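Long-range contacts in SAM-dependent methyltransferase (Thiobacillus denitrificans, PDB 5EPE), which binds S-adenosyl-L-homocysteine in a Rossmann-like methyltransferase domain and probably transfers methyl groups from S-adenosylmethionine: residues I6-E11 against Q69-Q74; T63-S68 against G93-Y98. All blocks are in the same frame, centred on the assembly; numbering follows the deposited sequence.

Contact 1 (I6-E11 against Q69-Q74)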
ATOM      1  N   ILE A   6      37.496   1.934 -25.401  1.00 42.04           N
ATOM      2  CA  ILE A   6      36.278   2.665 -25.205  1.00 41.71           C
ATOM      3  C   ILE A   6      36.295   3.550 -23.956  1.00 39.59           C
ATOM      4  O   ILE A   6      35.701   4.617 -23.972  1.00 36.36           O
ATOM      5  CB  ILE A   6      35.060   1.731 -25.102  1.00 44.33           C
ATOM      6  CG1 ILE A   6      33.745   2.532 -25.268  1.00 44.88           C
ATOM      7  CG2 ILE A   6      35.056   0.912 -23.794  1.00 44.24           C
ATOM      8  CD1 ILE A   6      33.242   2.510 -26.691  1.00 47.51           C
ATOM      9  N   PHE A   7      36.935   3.089 -22.877  1.00 39.05           N
ATOM     10  CA  PHE A   7      37.063   3.906 -21.671  1.00 38.71           C
ATOM     11  C   PHE A   7      37.939   5.080 -21.921  1.00 37.57           C
ATOM     12  O   PHE A   7      37.646   6.124 -21.421  1.00 34.26           O
ATOM     13  CB  PHE A   7      37.632   3.114 -20.490  1.00 41.37           C
ATOM     14  CG  PHE A   7      36.737   2.011 -20.078  1.00 45.16           C
ATOM     15  CD1 PHE A   7      35.555   2.302 -19.405  1.00 48.59           C
ATOM     16  CD2 PHE A   7      37.011   0.701 -20.425  1.00 49.73           C
ATOM     17  CE1 PHE A   7      34.676   1.289 -19.040  1.00 51.10           C
ATOM     18  CE2 PHE A   7      36.138  -0.329 -20.081  1.00 52.10           C
ATOM     19  CZ  PHE A   7      34.968  -0.035 -19.391  1.00 52.47           C
ATOM     20  N   ASN A   8      39.017   4.903 -22.702  1.00 38.88           N
ATOM     21  CA  ASN A   8      39.911   6.003 -22.978  1.00 40.02           C
ATOM     22  C   ASN A   8      39.162   7.036 -23.823  1.00 39.63           C
ATOM     23  O   ASN A   8      39.308   8.234 -23.598  1.00 40.53           O
ATOM     24  CB  ASN A   8      41.244   5.533 -23.627  1.00 42.18           C
ATOM     25  CG  ASN A   8      42.194   4.866 -22.630  1.00 43.42           C
ATOM     26  OD1 ASN A   8      42.294   5.258 -21.456  1.00 44.74           O
ATOM     27  ND2 ASN A   8      42.945   3.884 -23.101  1.00 46.69           N
ATOM     28  N   ILE A   9      38.319   6.584 -24.743  1.00 38.69           N
ATOM     29  CA  ILE A   9      37.545   7.500 -25.582  1.00 39.14           C
ATOM     30  C   ILE A   9      36.481   8.296 -24.771  1.00 36.53           C
ATOM     31  O   ILE A   9      36.361   9.492 -24.903  1.00 35.43           O
ATOM     32  CB  ILE A   9      36.829   6.731 -26.698  1.00 41.53           C
ATOM     33  CG1 ILE A   9      37.870   6.261 -27.747  1.00 44.15           C
ATOM     34  CG2 ILE A   9      35.774   7.597 -27.369  1.00 42.33           C
ATOM     35  CD1 ILE A   9      37.335   5.211 -28.703  1.00 46.20           C
ATOM     36  N   THR A  10      35.734   7.587 -23.933  1.00 33.59           N
ATOM     37  CA  THR A  10      34.635   8.139 -23.211  1.00 32.89           C
ATOM     38  C   THR A  10      35.099   9.122 -22.135  1.00 30.37           C
ATOM     39  O   THR A  10      34.429  10.126 -21.874  1.00 29.01           O
ATOM     40  CB  THR A  10      33.890   6.934 -22.581  1.00 34.24           C
ATOM     41  OG1 THR A  10      33.302   6.210 -23.686  1.00 37.80           O
ATOM     42  CG2 THR A  10      32.878   7.365 -21.720  1.00 35.35           C
ATOM     43  N   GLU A  11      36.230   8.796 -21.479  1.00 28.27           N
ATOM     44  CA  GLU A  11      36.702   9.573 -20.340  1.00 27.55           C
ATOM     45  C   GLU A  11      37.951  10.407 -20.595  1.00 26.78           C
ATOM     46  O   GLU A  11      38.561  10.916 -19.654  1.00 24.98           O
ATOM     47  CB  GLU A  11      36.887   8.650 -19.161  1.00 28.22           C
ATOM     48  CG  GLU A  11      35.541   8.061 -18.721  1.00 29.00           C
ATOM     49  CD  GLU A  11      35.523   7.434 -17.353  1.00 29.63           C
ATOM     50  OE1 GLU A  11      34.663   6.567 -17.133  1.00 29.65           O
ATOM     51  OE2 GLU A  11      36.339   7.779 -16.504  1.00 31.08           O
ATOM     52  N   GLN A  69      47.611   4.206 -20.058  1.00 33.36           N
ATOM     53  CA  GLN A  69      48.728   4.996 -20.537  1.00 35.18           C
ATOM     54  C   GLN A  69      48.314   6.440 -20.703  1.00 33.06           C
ATOM     55  O   GLN A  69      49.004   7.358 -20.258  1.00 32.18           O
ATOM     56  CB  GLN A  69      49.248   4.434 -21.866  1.00 39.35           C
ATOM     57  CG  GLN A  69      50.624   4.973 -22.184  1.00 43.75           C
ATOM     58  CD  GLN A  69      51.237   4.369 -23.453  1.00 48.34           C
ATOM     59  OE1 GLN A  69      51.286   3.143 -23.624  1.00 52.83           O
ATOM     60  NE2 GLN A  69      51.723   5.230 -24.335  1.00 50.28           N
ATOM     61  N   LEU A  70      47.157   6.623 -21.325  1.00 32.58           N
ATOM     62  CA  LEU A  70      46.569   7.965 -21.499  1.00 31.98           C
ATOM     63  C   LEU A  70      46.441   8.704 -20.157  1.00 29.91           C
ATOM     64  O   LEU A  70      46.953   9.823 -20.008  1.00 28.64           O
ATOM     65  CB  LEU A  70      45.206   7.880 -22.208  1.00 32.86           C
ATOM     66  CG  LEU A  70      44.501   9.251 -22.396  1.00 33.54           C
ATOM     67  CD1 LEU A  70      45.371  10.213 -23.209  1.00 35.06           C
ATOM     68  CD2 LEU A  70      43.132   9.091 -23.031  1.00 33.92           C
ATOM     69  N   PHE A  71      45.777   8.071 -19.192  1.00 28.24           N
ATOM     70  CA  PHE A  71      45.497   8.754 -17.923  1.00 27.67           C
ATOM     71  C   PHE A  71      46.800   9.022 -17.138  1.00 27.19           C
ATOM     72  O   PHE A  71      46.944  10.055 -16.493  1.00 27.07           O
ATOM     73  CB  PHE A  71      44.500   7.991 -17.029  1.00 27.33           C
ATOM     74  CG  PHE A  71      43.152   7.661 -17.665  1.00 28.45           C
ATOM     75  CD1 PHE A  71      42.641   8.359 -18.775  1.00 29.23           C
ATOM     76  CD2 PHE A  71      42.361   6.641 -17.101  1.00 29.06           C
ATOM     77  CE1 PHE A  71      41.414   8.020 -19.335  1.00 29.32           C
ATOM     78  CE2 PHE A  71      41.116   6.311 -17.654  1.00 29.54           C
ATOM     79  CZ  PHE A  71      40.660   6.994 -18.786  1.00 29.45           C
ATOM     80  N   THR A  72      47.766   8.117 -17.219  1.00 28.01           N
ATOM     81  CA  THR A  72      49.102   8.369 -16.671  1.00 28.63           C
ATOM     82  C   THR A  72      49.758   9.632 -17.290  1.00 29.37           C
ATOM     83  O   THR A  72      50.296  10.481 -16.561  1.00 28.67           O
ATOM     84  CB  THR A  72      50.035   7.142 -16.790  1.00 30.51           C
ATOM     85  OG1 THR A  72      49.525   6.058 -15.995  1.00 30.40           O
ATOM     86  CG2 THR A  72      51.429   7.493 -16.279  1.00 31.90           C
ATOM     87  N   GLU A  73      49.688   9.746 -18.598  1.00 30.58           N
ATOM     88  CA  GLU A  73      50.239  10.926 -19.287  1.00 33.17           C
ATOM     89  C   GLU A  73      49.537  12.206 -18.852  1.00 31.58           C
ATOM     90  O   GLU A  73      50.199  13.231 -18.621  1.00 30.80           O
ATOM     91  CB  GLU A  73      50.139  10.760 -20.791  1.00 36.76           C
ATOM     92  CG  GLU A  73      51.067   9.675 -21.319  1.00 41.36           C
ATOM     93  CD  GLU A  73      50.773   9.284 -22.776  1.00 46.62           C
ATOM     94  OE1 GLU A  73      49.729   9.714 -23.353  1.00 51.02           O
ATOM     95  OE2 GLU A  73      51.595   8.528 -23.352  1.00 51.26           O
ATOM     96  N   GLN A  74      48.212  12.123 -18.640  1.00 29.36           N
ATOM     97  CA  GLN A  74      47.446  13.275 -18.181  1.00 28.30           C
ATOM     98  C   GLN A  74      47.846  13.651 -16.784  1.00 27.32           C
ATOM     99  O   GLN A  74      47.987  14.835 -16.469  1.00 27.03           O
ATOM    100  CB  GLN A  74      45.926  12.986 -18.246  1.00 28.52           C
ATOM    101  CG  GLN A  74      45.435  12.802 -19.707  1.00 30.09           C
ATOM    102  CD  GLN A  74      43.971  12.461 -19.827  1.00 31.04           C
ATOM    103  OE1 GLN A  74      43.299  12.083 -18.832  1.00 32.30           O
ATOM    104  NE2 GLN A  74      43.434  12.628 -21.047  1.00 32.69           N
TER
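Asn8 and Phe71 carry the meeting of helices 6-11 and 69-74, whose axes come no closer than 10.7 Å, so side chains bridge the gap. The polar part lies around the ring. Asn8 OD1 sits above one face of Phe71, nearer the rim than the centre and 3.6 Å from CZ, and the amide plane stands almost upright on the ring, the two planes 87° apart. That oxygen is also probably hydrogen-bonded to Ser68 OG, while ND2 is held by Asp2; an asparagine suits the place because both ends of its amide find partners. Phe7 O lies at the ring edge, near its plane, closest to CZ. Apolar packing adds to this. Leu70 CG is anti to the backbone N (chi1 178°), and its CD2 packs on Asn8 CB at 4.1 Å; Glu11 CB touches Phe71 CZ at 4.1 Å. The carboxylate of Glu11 turns to His17 and Tyr195, to which it is hydrogen-bonded. An alanine in place of Phe71 would probably open a gap between the helices and leave His17 without its stacking partner. Phe71 also touches the bound S-adenosyl-L-homocysteine, which makes this packing part of the pocket wall. Around the contact, helix 189-209 packs against Ile9 and Thr10 of the first helix, and strand 61-66 lies against Phe71 and Thr72 of the second.

Contact 2 (T63-S68 against G93-Y98). With SAH (S-adenosyl-L-homocysteine), chain B.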
ATOM      1  N   THR A  63      52.539   8.778  -4.558  1.00 30.03           N
ATOM      2  CA  THR A  63      52.690   7.984  -5.752  1.00 30.70           C
ATOM      3  C   THR A  63      51.344   7.446  -6.214  1.00 28.60           C
ATOM      4  O   THR A  63      50.603   6.917  -5.393  1.00 27.66           O
ATOM      5  CB  THR A  63      53.598   6.804  -5.451  1.00 33.48           C
ATOM      6  OG1 THR A  63      54.839   7.339  -4.995  1.00 36.40           O
ATOM      7  CG2 THR A  63      53.862   5.991  -6.711  1.00 34.63           C
ATOM      8  N   GLY A  64      51.089   7.538  -7.514  1.00 27.69           N
ATOM      9  CA  GLY A  64      49.861   7.036  -8.145  1.00 27.29           C
ATOM     10  C   GLY A  64      50.195   6.016  -9.218  1.00 27.90           C
ATOM     11  O   GLY A  64      51.030   6.285 -10.109  1.00 29.25           O
ATOM     12  N   ILE A  65      49.587   4.839  -9.123  1.00 27.22           N
ATOM     13  CA  ILE A  65      49.785   3.791 -10.119  1.00 28.58           C
ATOM     14  C   ILE A  65      48.509   3.613 -10.906  1.00 27.98           C
ATOM     15  O   ILE A  65      47.418   3.428 -10.301  1.00 26.00           O
ATOM     16  CB  ILE A  65      50.086   2.400  -9.493  1.00 30.47           C
ATOM     17  CG1 ILE A  65      51.072   2.437  -8.332  1.00 32.87           C
ATOM     18  CG2 ILE A  65      50.535   1.417 -10.543  1.00 31.85           C
ATOM     19  CD1 ILE A  65      52.338   3.162  -8.585  1.00 34.67           C
ATOM     20  N   ASP A  66      48.618   3.627 -12.229  1.00 27.71           N
ATOM     21  CA  ASP A  66      47.454   3.437 -13.064  1.00 28.09           C
ATOM     22  C   ASP A  66      47.801   2.639 -14.309  1.00 29.55           C
ATOM     23  O   ASP A  66      48.885   2.819 -14.921  1.00 30.39           O
ATOM     24  CB  ASP A  66      46.779   4.751 -13.453  1.00 27.17           C
ATOM     25  CG  ASP A  66      45.311   4.540 -13.905  1.00 27.90           C
ATOM     26  OD1 ASP A  66      44.415   4.547 -13.019  1.00 27.21           O
ATOM     27  OD2 ASP A  66      45.037   4.346 -15.146  1.00 29.90           O
ATOM     28  N   LEU A  67      46.865   1.765 -14.683  1.00 29.83           N
ATOM     29  CA  LEU A  67      47.028   0.902 -15.851  1.00 31.75           C
ATOM     30  C   LEU A  67      46.854   1.635 -17.199  1.00 31.80           C
ATOM     31  O   LEU A  67      47.324   1.148 -18.248  1.00 33.15           O
ATOM     32  CB  LEU A  67      46.002  -0.241 -15.773  1.00 32.63           C
ATOM     33  CG  LEU A  67      46.116  -1.405 -16.733  1.00 34.64           C
ATOM     34  CD1 LEU A  67      47.513  -1.986 -16.644  1.00 37.34           C
ATOM     35  CD2 LEU A  67      45.052  -2.462 -16.446  1.00 34.88           C
ATOM     36  N   SER A  68      46.151   2.762 -17.203  1.00 30.29           N
ATOM     37  CA  SER A  68      45.927   3.504 -18.458  1.00 30.72           C
ATOM     38  C   SER A  68      47.156   4.353 -18.828  1.00 31.50           C
ATOM     39  O   SER A  68      47.651   5.175 -18.027  1.00 30.44           O
ATOM     40  CB  SER A  68      44.719   4.449 -18.321  1.00 29.56           C
ATOM     41  OG  SER A  68      44.640   5.288 -19.473  1.00 29.49           O
ATOM     42  N   GLY A  93      51.267   1.272 -14.903  1.00 33.95           N
ATOM     43  CA  GLY A  93      51.369  -0.166 -14.629  1.00 35.05           C
ATOM     44  C   GLY A  93      50.214  -0.773 -13.856  1.00 34.27           C
ATOM     45  O   GLY A  93      49.269  -0.096 -13.499  1.00 31.89           O
ATOM     46  N   ASP A  94      50.318  -2.082 -13.618  1.00 35.77           N
ATOM     47  CA  ASP A  94      49.301  -2.857 -12.926  1.00 36.16           C
ATOM     48  C   ASP A  94      49.550  -2.730 -11.428  1.00 35.41           C
ATOM     49  O   ASP A  94      50.624  -3.070 -10.966  1.00 35.12           O
ATOM     50  CB  ASP A  94      49.432  -4.315 -13.345  1.00 39.00           C
ATOM     51  CG  ASP A  94      48.260  -5.194 -12.882  1.00 40.08           C
ATOM     52  OD1 ASP A  94      47.473  -4.807 -11.995  1.00 38.91           O
ATOM     53  OD2 ASP A  94      48.125  -6.315 -13.443  1.00 43.11           O
ATOM     54  N   ALA A  95      48.553  -2.272 -10.680  1.00 32.76           N
ATOM     55  CA  ALA A  95      48.702  -2.085  -9.243  1.00 32.29           C
ATOM     56  C   ALA A  95      48.409  -3.343  -8.382  1.00 33.37           C
ATOM     57  O   ALA A  95      48.536  -3.304  -7.135  1.00 33.14           O
ATOM     58  CB  ALA A  95      47.825  -0.938  -8.795  1.00 30.77           C
ATOM     59  N   ALA A  96      47.975  -4.429  -9.012  1.00 34.12           N
ATOM     60  CA  ALA A  96      47.745  -5.665  -8.283  1.00 35.57           C
ATOM     61  C   ALA A  96      48.993  -6.081  -7.510  1.00 36.84           C
ATOM     62  O   ALA A  96      50.099  -6.080  -8.053  1.00 38.50           O
ATOM     63  CB  ALA A  96      47.336  -6.778  -9.251  1.00 37.14           C
ATOM     64  N   GLY A  97      48.813  -6.442  -6.242  1.00 37.27           N
ATOM     65  CA  GLY A  97      49.922  -6.813  -5.361  1.00 38.41           C
ATOM     66  C   GLY A  97      50.933  -5.708  -5.048  1.00 38.66           C
ATOM     67  O   GLY A  97      51.987  -6.005  -4.496  1.00 39.78           O
ATOM     68  N   TYR A  98      50.631  -4.451  -5.369  1.00 37.13           N
ATOM     69  CA  TYR A  98      51.587  -3.370  -5.164  1.00 38.47           C
ATOM     70  C   TYR A  98      51.686  -3.069  -3.657  1.00 38.42           C
ATOM     71  O   TYR A  98      50.686  -2.741  -2.983  1.00 35.97           O
ATOM     72  CB  TYR A  98      51.247  -2.090  -5.961  1.00 38.50           C
ATOM     73  CG  TYR A  98      52.346  -1.028  -5.822  1.00 41.56           C
ATOM     74  CD1 TYR A  98      52.455  -0.241  -4.657  1.00 41.76           C
ATOM     75  CD2 TYR A  98      53.321  -0.854  -6.824  1.00 45.92           C
ATOM     76  CE1 TYR A  98      53.455   0.698  -4.507  1.00 44.16           C
ATOM     77  CE2 TYR A  98      54.349   0.091  -6.671  1.00 47.68           C
ATOM     78  CZ  TYR A  98      54.399   0.853  -5.507  1.00 47.77           C
ATOM     79  OH  TYR A  98      55.392   1.772  -5.327  1.00 52.34           O
TER
HETATM   80  N   SAH B 301      40.924   6.968  -8.728  1.00 27.69           N
HETATM   81  CA  SAH B 301      40.777   7.610 -10.089  1.00 27.50           C
HETATM   82  CB  SAH B 301      40.413   6.570 -11.130  1.00 27.52           C
HETATM   83  CG  SAH B 301      39.115   5.769 -10.921  1.00 26.82           C
HETATM   84  SD  SAH B 301      38.595   4.884 -12.369  1.00 26.97           S
HETATM   85  C   SAH B 301      39.768   8.737 -10.100  1.00 29.82           C
HETATM   86  O   SAH B 301      38.896   8.788  -9.212  1.00 30.71           O
HETATM   87  OXT SAH B 301      39.782   9.617 -10.987  1.00 25.42           O
HETATM   88  C5' SAH B 301      39.405   3.261 -12.278  1.00 29.06           C
HETATM   89  C4' SAH B 301      40.886   3.376 -12.649  1.00 29.51           C
HETATM   90  O4' SAH B 301      41.546   2.125 -12.411  1.00 30.11           O
HETATM   91  C3' SAH B 301      41.147   3.746 -14.121  1.00 29.71           C
HETATM   92  O3' SAH B 301      41.972   4.926 -14.142  1.00 27.86           O
HETATM   93  C2' SAH B 301      41.887   2.544 -14.716  1.00 29.49           C
HETATM   94  O2' SAH B 301      42.915   2.920 -15.621  1.00 29.92           O
HETATM   95  C1' SAH B 301      42.508   1.955 -13.478  1.00 28.17           C
HETATM   96  N9  SAH B 301      42.877   0.531 -13.454  1.00 27.24           N
HETATM   97  C8  SAH B 301      42.117  -0.527 -13.872  1.00 28.21           C
HETATM   98  N7  SAH B 301      42.725  -1.667 -13.629  1.00 28.61           N
HETATM   99  C5  SAH B 301      43.934  -1.312 -13.021  1.00 27.38           C
HETATM  100  C6  SAH B 301      45.035  -2.069 -12.539  1.00 27.23           C
HETATM  101  N6  SAH B 301      45.032  -3.420 -12.608  1.00 27.72           N
HETATM  102  N1  SAH B 301      46.090  -1.428 -11.975  1.00 26.62           N
HETATM  103  C2  SAH B 301      46.067  -0.075 -11.921  1.00 26.14           C
HETATM  104  N3  SAH B 301      45.086   0.734 -12.369  1.00 26.15           N
HETATM  105  C4  SAH B 301      44.027   0.045 -12.907  1.00 26.60           C
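Asp66 O, at the end of strand 61-66, accepts a 2.8 Å hydrogen bond from Gly93 N, joining the strand to the loop after strand 88-92 in the Rossmann-like methyltransferase fold. The acidic residue ending the second strand and gripping the ribose is a hallmark of this fold: Asp66 OD1 takes O3' at 2.7 Å and OD2 takes O2' at 2.6 Å. OD2 also receives Ser68 N in an Asx turn, which helps fix the carboxylate's rotation. The close-packed part centres on Ile65. Its CG2, anti to the backbone N, touches Gly93 O at 3.6 Å and Ala95 CB at 4.0 Å; a branched side chain can meet the loop backbone with one methyl and Tyr98 with the other. Leu67 lays CB and CD2 against the adenine ring system, with CD1 near the backbone of Gly93. The looser side is the type II turn from Ala95 to Tyr98, where Ala96 and Gly97 are exposed; glycine suits the positive phi of its position. Here Ile65 CD1 rests over one face of the Tyr98 ring, 4.1 Å from CE2, the two side chains crossing at about a right angle. Asp94 is exposed too, yet its OD1 serves both Ala96 N, in a second Asx turn, and the adenine amino group N6. Beside it, Ala95 N donates to adenine N1 at 2.9 Å in a nearly straight bond, 174° at the hydrogen.

In the fold
From the N terminus, the chain forms helix 5-11, runs through strand 39-43 and helix 49-58 to strand 61-66, and enters helix 69-82, where contact 1 closes a loop of 57 intervening residues. Contact 2 begins inside that loop, at 63-68, and closes beyond it at 93-98, after helix 69-82 and strand 88-92; the two therefore cross rather than nest. Contact 1 ties helix 5-11 to the start of helix 69-82, whereas contact 2 joins the end of strand 61-66, in the parallel part of the mixed sheet, to the loop following strand 88-92, an outermost strand within this chain. Their centres lie about 14 Å apart, and they touch at Asn8 and Ser68.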